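Side-chain contact in putative dehydrogenase (Pseudomonas fluorescens, PDB 6UUG), which probably oxidises methanesulfinate as the monooxygenase of a two-component flavin-dependent system in bacterial sulfur assimilation: residues A[374-377]-A[378-381]. Residues are numbered along the deposited sequence; the frame is centred on the assembly and turned at random.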
loop_
_atom_site.group_PDB
_atom_site.type_symbol
_atom_site.label_atom_id
_atom_site.label_comp_id
_atom_site.label_asym_id
_atom_site.label_seq_id
_atom_site.Cartn_x
_atom_site.Cartn_y
_atom_site.Cartn_z
ATOM N N LEU A 374 24.052 2.140 17.047
ATOM C CA LEU A 374 24.007 2.184 15.594
ATOM C C LEU A 374 23.160 3.333 15.067
ATOM O O LEU A 374 23.445 3.836 13.972
ATOM C CB LEU A 374 23.461 0.860 15.049
ATOM C CG LEU A 374 24.198 -0.416 15.455
ATOM C CD1 LEU A 374 23.418 -1.644 15.016
ATOM C CD2 LEU A 374 25.583 -0.417 14.834
ATOM N N ARG A 375 22.144 3.756 15.829
ATOM C CA ARG A 375 21.180 4.796 15.430
ATOM C C ARG A 375 20.746 4.630 13.972
ATOM O O ARG A 375 20.707 5.579 13.184
ATOM C CB ARG A 375 21.751 6.194 15.680
ATOM C CG ARG A 375 22.214 6.391 17.124
ATOM C CD ARG A 375 22.829 7.747 17.379
ATOM N NE ARG A 375 21.815 8.788 17.431
ATOM C CZ ARG A 375 21.070 9.052 18.498
ATOM N NH1 ARG A 375 21.224 8.342 19.612
ATOM N NH2 ARG A 375 20.167 10.022 18.447
ATOM N N LEU A 376 20.407 3.391 13.618
ATOM C CA LEU A 376 19.967 3.103 12.257
ATOM C C LEU A 376 18.643 3.787 11.928
ATOM O O LEU A 376 18.339 3.994 10.746
ATOM C CB LEU A 376 19.869 1.587 12.067
ATOM C CG LEU A 376 19.609 1.000 10.686
ATOM C CD1 LEU A 376 20.649 1.459 9.662
ATOM C CD2 LEU A 376 19.587 -0.515 10.800
ATOM N N ASP A 377 17.871 4.177 12.950
ATOM C CA ASP A 377 16.639 4.934 12.762
ATOM C C ASP A 377 16.876 6.387 12.388
ATOM O O ASP A 377 15.901 7.086 12.090
ATOM C CB ASP A 377 15.793 4.895 14.046
ATOM C CG ASP A 377 16.477 5.591 15.218
ATOM O OD1 ASP A 377 17.695 5.384 15.388
ATOM O OD2 ASP A 377 15.812 6.359 15.968
ATOM N N ARG A 378 18.125 6.870 12.414
ATOM C CA ARG A 378 18.360 8.284 12.118
ATOM C C ARG A 378 17.934 8.641 10.694
ATOM O O ARG A 378 17.427 9.746 10.460
ATOM C CB ARG A 378 19.836 8.646 12.364
ATOM C CG ARG A 378 20.844 8.146 11.319
ATOM C CD ARG A 378 22.292 8.314 11.806
ATOM N NE ARG A 378 23.257 7.905 10.783
ATOM C CZ ARG A 378 23.532 6.636 10.494
ATOM N NH1 ARG A 378 22.925 5.652 11.156
ATOM N NH2 ARG A 378 24.412 6.339 9.546
ATOM N N HIS A 379 18.095 7.720 9.741
ATOM C CA HIS A 379 17.636 7.995 8.382
ATOM C C HIS A 379 16.133 8.226 8.364
ATOM O O HIS A 379 15.658 9.222 7.816
ATOM C CB HIS A 379 17.996 6.844 7.442
ATOM C CG HIS A 379 19.439 6.442 7.495
ATOM N ND1 HIS A 379 20.453 7.248 7.024
ATOM C CD2 HIS A 379 20.032 5.308 7.940
ATOM C CE1 HIS A 379 21.612 6.632 7.189
ATOM N NE2 HIS A 379 21.385 5.455 7.747
ATOM N N TRP A 380 15.363 7.315 8.971
ATOM C CA TRP A 380 13.915 7.515 9.030
ATOM C C TRP A 380 13.573 8.829 9.736
ATOM O O TRP A 380 12.741 9.603 9.251
ATOM C CB TRP A 380 13.228 6.324 9.729
ATOM C CG TRP A 380 11.700 6.403 9.681
ATOM C CD1 TRP A 380 10.870 5.880 8.719
ATOM C CD2 TRP A 380 10.844 7.059 10.632
ATOM N NE1 TRP A 380 9.548 6.178 9.019
ATOM C CE2 TRP A 380 9.509 6.901 10.182
ATOM C CE3 TRP A 380 11.075 7.759 11.821
ATOM C CZ2 TRP A 380 8.406 7.405 10.899
ATOM C CZ3 TRP A 380 9.970 8.261 12.538
ATOM C CH2 TRP A 380 8.661 8.099 12.051
ATOM N N ARG A 381 14.204 9.103 10.890
ATOM C CA ARG A 381 13.862 10.326 11.628
ATOM C C ARG A 381 14.166 11.579 10.818
ATOM O O ARG A 381 13.398 12.552 10.841
ATOM C CB ARG A 381 14.625 10.394 12.952
ATOM C CG ARG A 381 14.095 9.473 14.012
ATOM C CD ARG A 381 14.798 9.763 15.332
ATOM N NE ARG A 381 16.115 9.139 15.413
ATOM C CZ ARG A 381 17.281 9.775 15.311
ATOM N NH1 ARG A 381 17.336 11.090 15.100
ATOM N NH2 ARG A 381 18.409 9.085 15.427
HETATM O O HOH W 1 16.059 4.484 9.141
HETATM O O HOH W 2 18.639 6.820 17.502
#
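Asp377 and Arg381, four residues apart, illustrate how a salt bridge can form at the start of a helix. Arg381 NE lies 2.9 Å from Asp377 OD2 and points almost straight at it (167°). The oxygen sits in the guanidinium plane, yet the nitrogen approaches from above the carboxylate. The bend at chi3 (-81°) folds the arginine back, and its guanidinium lays one face over Arg378 CA. A water joins Asp377 OD1 to Arg381 NH2, weakly on the arginine side, while Arg381 NH1 donates to Ile211 O. Arg375 NH2 comes within 3.6 Å of Arg381 NH2, but both guanidiniums gather round Asp51 of helix 32-53, which probably offsets their like charges. Replacing Arg381 by a leucine would probably leave Asp377 OD2 without its charged mate, Ile211 O without this donor and Asp51 with one cation fewer. The Arg378 side chain, extended from CG to NE, runs past Arg375 O, which accepts from Arg378 N and NH1, both at 3.0 Å and from opposite faces of the carbonyl; Arg378 NH2 continues to Glu270, shared with His379. Nearby, Trp380 stacks on Trp380 of a second subunit. The whole sits where a type I beta turn, Arg375 to Arg378, leads into helix 378-386 of the acyl-CoA dehydrogenase-like C-terminal domain.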